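Local coordinates for protein dehydrogenase (Sinorhizobium meliloti, PDB 3UOE) that probably catalyses an oxidation-reduction reaction, as expected of an LDH2/MDH2-type oxidoreductase, at residues M160-A165 with A255-V260; G265-P270 with P281-D286. All coordinates share one frame; numbering follows the deposited sequence.

Contact 1 of 2, residues M160-A165 with A255-V260; sequences MSTSEA and AIELLV
The carboxylate of Glu257 has the methyl of Thr162 over one face, with Thr162 CG2 4.3 Å from Glu257 OE2. Its oxygens are taken up elsewhere: OE2 accepts from Ala269 N, which approaches from the other side of the carboxylate plane, while OE1 accepts from Gly178 N and Asn180 ND2. The rest of the interface, where the end of strand 156-161 and the loop after it pack against helix 246-264, is aliphatic. Thr162 and Val260 meet tip to tip, CG2 lying 3.5 Å from Val260 CB, and Thr162 OG1 is hydrogen-bonded to Gly285 N. Met160, built as selenomethionine, bends at its last torsion (chi3 48°), which tucks CE against the helix. There CE lies 3.3 Å from Val260 CG2, 3.4 Å from Ile256 CG2 and 3.7 Å from Leu259 CB, a tight fit. An alanine in place of Val260 would keep the CB that Thr162 touches but would probably leave Met160 CE without its nearest methyl, opening a gap between selenomethionine and helix. No hydrogen bond crosses the interface: the strand end and helix meet here through aliphatic carbons, while the buried carboxylate, gripped by three N-H donors, ties the helix to loops beyond.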
# COMPACT_ATOMS: atom_id res chain seq x y z
N MSE A 160 2.74 8.82 1.32
CA MSE A 160 3.59 8.32 0.24
C MSE A 160 4.50 9.42 -0.25
O MSE A 160 4.15 10.61 -0.20
CB MSE A 160 2.76 7.84 -0.95
CG MSE A 160 2.19 6.45 -0.81
SE MSE A 160 0.65 6.20 -2.00
CE MSE A 160 1.39 6.89 -3.66
N SER A 161 5.67 9.03 -0.74
CA SER A 161 6.61 9.98 -1.30
C SER A 161 7.42 9.22 -2.33
O SER A 161 7.71 8.03 -2.14
CB SER A 161 7.53 10.53 -0.20
OG SER A 161 8.30 11.64 -0.65
N THR A 162 7.77 9.89 -3.42
CA THR A 162 8.62 9.30 -4.44
C THR A 162 10.05 9.86 -4.38
O THR A 162 10.38 10.66 -3.49
CB THR A 162 8.03 9.49 -5.84
OG1 THR A 162 7.88 10.90 -6.11
CG2 THR A 162 6.69 8.78 -5.96
N SER A 163 10.89 9.46 -5.33
CA SER A 163 12.31 9.81 -5.28
C SER A 163 12.98 9.71 -6.65
O SER A 163 12.32 9.44 -7.64
CB SER A 163 13.03 8.85 -4.34
OG SER A 163 13.23 7.61 -4.98
N GLU A 164 14.29 9.95 -6.67
CA GLU A 164 15.12 9.65 -7.83
C GLU A 164 14.95 8.18 -8.18
O GLU A 164 14.75 7.34 -7.30
CB GLU A 164 16.60 9.90 -7.53
CG GLU A 164 17.06 11.35 -7.56
CD GLU A 164 16.87 12.06 -6.23
OE1 GLU A 164 16.06 11.60 -5.40
OE2 GLU A 164 17.55 13.10 -6.01
N ALA A 165 15.02 7.87 -9.47
CA ALA A 165 15.00 6.49 -9.93
C ALA A 165 16.18 5.73 -9.33
O ALA A 165 17.33 5.97 -9.69
CB ALA A 165 15.06 6.45 -11.46
N ALA A 255 2.81 1.18 -8.34
CA ALA A 255 1.53 1.81 -8.03
C ALA A 255 1.79 3.17 -7.37
O ALA A 255 1.25 4.19 -7.80
CB ALA A 255 0.69 0.92 -7.12
N ILE A 256 2.63 3.17 -6.34
CA ILE A 256 2.95 4.39 -5.63
C ILE A 256 3.48 5.45 -6.59
O ILE A 256 3.02 6.60 -6.60
CB ILE A 256 3.95 4.13 -4.49
CG1 ILE A 256 3.29 3.25 -3.43
CG2 ILE A 256 4.43 5.44 -3.87
CD1 ILE A 256 4.24 2.69 -2.41
N GLU A 257 4.43 5.05 -7.43
CA GLU A 257 5.02 5.94 -8.43
C GLU A 257 3.93 6.64 -9.23
O GLU A 257 3.94 7.86 -9.40
CB GLU A 257 5.90 5.12 -9.38
CG GLU A 257 6.70 5.95 -10.36
CD GLU A 257 7.94 6.54 -9.71
OE1 GLU A 257 8.67 5.76 -9.05
OE2 GLU A 257 8.18 7.76 -9.84
N LEU A 258 2.98 5.85 -9.72
CA LEU A 258 1.95 6.34 -10.64
C LEU A 258 0.93 7.20 -9.91
O LEU A 258 0.53 8.24 -10.42
CB LEU A 258 1.25 5.15 -11.32
CG LEU A 258 2.18 4.18 -12.06
CD1 LEU A 258 1.47 2.87 -12.38
CD2 LEU A 258 2.73 4.83 -13.32
N LEU A 259 0.51 6.77 -8.72
CA LEU A 259 -0.42 7.57 -7.93
C LEU A 259 0.19 8.93 -7.60
O LEU A 259 -0.46 9.97 -7.78
CB LEU A 259 -0.82 6.84 -6.64
CG LEU A 259 -1.65 5.56 -6.81
CD1 LEU A 259 -1.56 4.70 -5.56
CD2 LEU A 259 -3.10 5.91 -7.13
N VAL A 260 1.43 8.94 -7.14
CA VAL A 260 2.05 10.21 -6.77
C VAL A 260 2.11 11.19 -7.96
O VAL A 260 1.67 12.33 -7.85
CB VAL A 260 3.44 10.02 -6.14
CG1 VAL A 260 4.07 11.37 -5.86
CG2 VAL A 260 3.31 9.24 -4.85

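Contact 2 of 2, residues G265-P270 with P281-D286; sequences GSNLAP and PANKGD
Asn267 and Asn283 are brought together by two different first torsions: Asn267 has CG anti to its carbonyl carbon (chi1 -70°), whereas in Asn283 CG lies between the backbone N and the carbonyl carbon (chi1 60°). The two side chains cross at about a right angle, with their amide planes roughly midway between coplanar and perpendicular. Asn283 ND2 gives a weak, bent hydrogen bond to Asn267 OD1 at 3.2 Å. Asn267 also touches a crystal neighbour, so its exact orientation may partly reflect lattice packing. Asn283 has further partners in the intervening loop: OD1 accepts from Asn273 N and ND2 also donates to Asp271 O. The firmer link between the segments is in the backbone, where Asn267 N donates to Asn283 O at 3.0 Å, with an N-H...O angle of 163°.

One residue back, Ser266 lies against the chain just ahead of strand 285-291. Its CB is 3.3 Å from Lys284 C, and its OG is 3.2 Å from Gly285 CA. A CB at Gly285 would probably run into that hydroxyl, which is consistent with a glycine there. Gly265, the first residue past helix 246-264 to leave helical angles, turns the chain with positive phi. Beyond the glycine-serine pair, Lys284 NZ reaches Asp286 OD2 at 3.3 Å in a salt bridge with a weak hydrogen bond, and also donates to Asn138 O.

The connection from helix to strand is thus closed at its base by one nearly straight backbone bond. The asparagine amides add a weaker link on the partly exposed side, and Asn283 holds the intervening loop through both ends of its amide, while Ser266 and Gly285 pass at close range.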
# COMPACT_ATOMS: atom_id res chain seq x y z
N GLY A 265 1.26 15.67 -9.51
CA GLY A 265 1.78 16.31 -10.70
C GLY A 265 3.27 16.55 -10.57
O GLY A 265 3.81 17.54 -11.05
N SER A 266 3.95 15.63 -9.90
CA SER A 266 5.39 15.67 -9.80
C SER A 266 5.93 14.84 -10.96
O SER A 266 5.16 14.27 -11.73
CB SER A 266 5.83 15.05 -8.48
OG SER A 266 5.14 13.83 -8.24
N ASN A 267 7.25 14.77 -11.10
CA ASN A 267 7.85 13.98 -12.16
C ASN A 267 8.01 12.50 -11.83
O ASN A 267 8.20 12.12 -10.66
CB ASN A 267 9.18 14.59 -12.58
CG ASN A 267 9.00 15.91 -13.30
OD1 ASN A 267 9.19 16.97 -12.74
ND2 ASN A 267 8.59 15.84 -14.55
N LEU A 268 7.92 11.66 -12.86
CA LEU A 268 8.23 10.24 -12.72
C LEU A 268 9.72 10.05 -12.39
O LEU A 268 10.57 10.83 -12.84
CB LEU A 268 7.87 9.49 -14.00
CG LEU A 268 6.40 9.19 -14.31
CD1 LEU A 268 5.65 8.60 -13.11
CD2 LEU A 268 5.69 10.42 -14.85
N ALA A 269 10.02 9.00 -11.62
CA ALA A 269 11.36 8.74 -11.10
C ALA A 269 12.53 9.07 -12.03
O ALA A 269 13.44 9.78 -11.62
CB ALA A 269 11.50 7.29 -10.58
N PRO A 270 12.51 8.56 -13.28
CA PRO A 270 13.67 8.80 -14.15
C PRO A 270 13.98 10.30 -14.34
O PRO A 270 15.12 10.65 -14.64
CB PRO A 270 13.24 8.17 -15.49
CG PRO A 270 12.21 7.14 -15.13
CD PRO A 270 11.46 7.76 -13.96
N PRO A 281 16.20 21.36 -8.84
CA PRO A 281 14.94 21.47 -8.10
C PRO A 281 14.49 20.10 -7.60
O PRO A 281 14.63 19.12 -8.31
CB PRO A 281 13.96 22.00 -9.16
CG PRO A 281 14.83 22.73 -10.16
CD PRO A 281 16.13 21.96 -10.18
N ALA A 282 13.98 20.02 -6.37
CA ALA A 282 13.34 18.79 -5.92
C ALA A 282 12.01 18.66 -6.67
O ALA A 282 11.15 19.52 -6.54
CB ALA A 282 13.15 18.83 -4.43
N ASN A 283 11.85 17.61 -7.47
CA ASN A 283 10.66 17.48 -8.32
C ASN A 283 9.93 16.14 -8.16
O ASN A 283 9.24 15.68 -9.06
CB ASN A 283 11.01 17.71 -9.80
CG ASN A 283 12.04 16.73 -10.31
OD1 ASN A 283 12.71 16.07 -9.53
ND2 ASN A 283 12.16 16.62 -11.63
N LYS A 284 10.12 15.52 -6.99
CA LYS A 284 9.37 14.34 -6.60
C LYS A 284 8.02 14.79 -6.02
O LYS A 284 7.76 15.99 -5.91
CB LYS A 284 10.18 13.50 -5.60
CG LYS A 284 9.88 13.77 -4.13
CD LYS A 284 10.24 15.16 -3.70
CE LYS A 284 9.39 15.60 -2.49
NZ LYS A 284 10.07 15.34 -1.22
N GLY A 285 7.15 13.84 -5.69
CA GLY A 285 5.85 14.17 -5.14
C GLY A 285 5.57 13.44 -3.83
O GLY A 285 6.28 12.49 -3.48
N ASP A 286 4.54 13.89 -3.12
CA ASP A 286 4.11 13.27 -1.87
C ASP A 286 2.60 13.33 -1.80
O ASP A 286 1.98 14.26 -2.30
CB ASP A 286 4.69 13.99 -0.65
CG ASP A 286 6.01 14.67 -0.94
OD1 ASP A 286 5.99 15.78 -1.51
OD2 ASP A 286 7.07 14.10 -0.61

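Overall arrangement
The two contacts are neighbours, their centres about 8 Å apart. Contact 1 is fully buried and lets helix 246-264 rest on the end of strand 156-161 through apolar side chains; contact 2 is partly buried and shapes the connection that leads from the same helix to strand 285-291, chiefly through polar groups. Strands 156-161 and 285-291 are neighbours in the mixed sheet, so contact 1 joins the helix to that sheet and contact 2 joins the loop after it to the chain leading into the adjacent strand. They also meet directly: Ser161 OG lies 2.7 Å from Asp286 OD2, probably hydrogen-bonded, and Val260 CG1 packs against Gly285 C. Both approach the second subunit, whose Tyr306 packs on Glu257, Leu268 and Pro270.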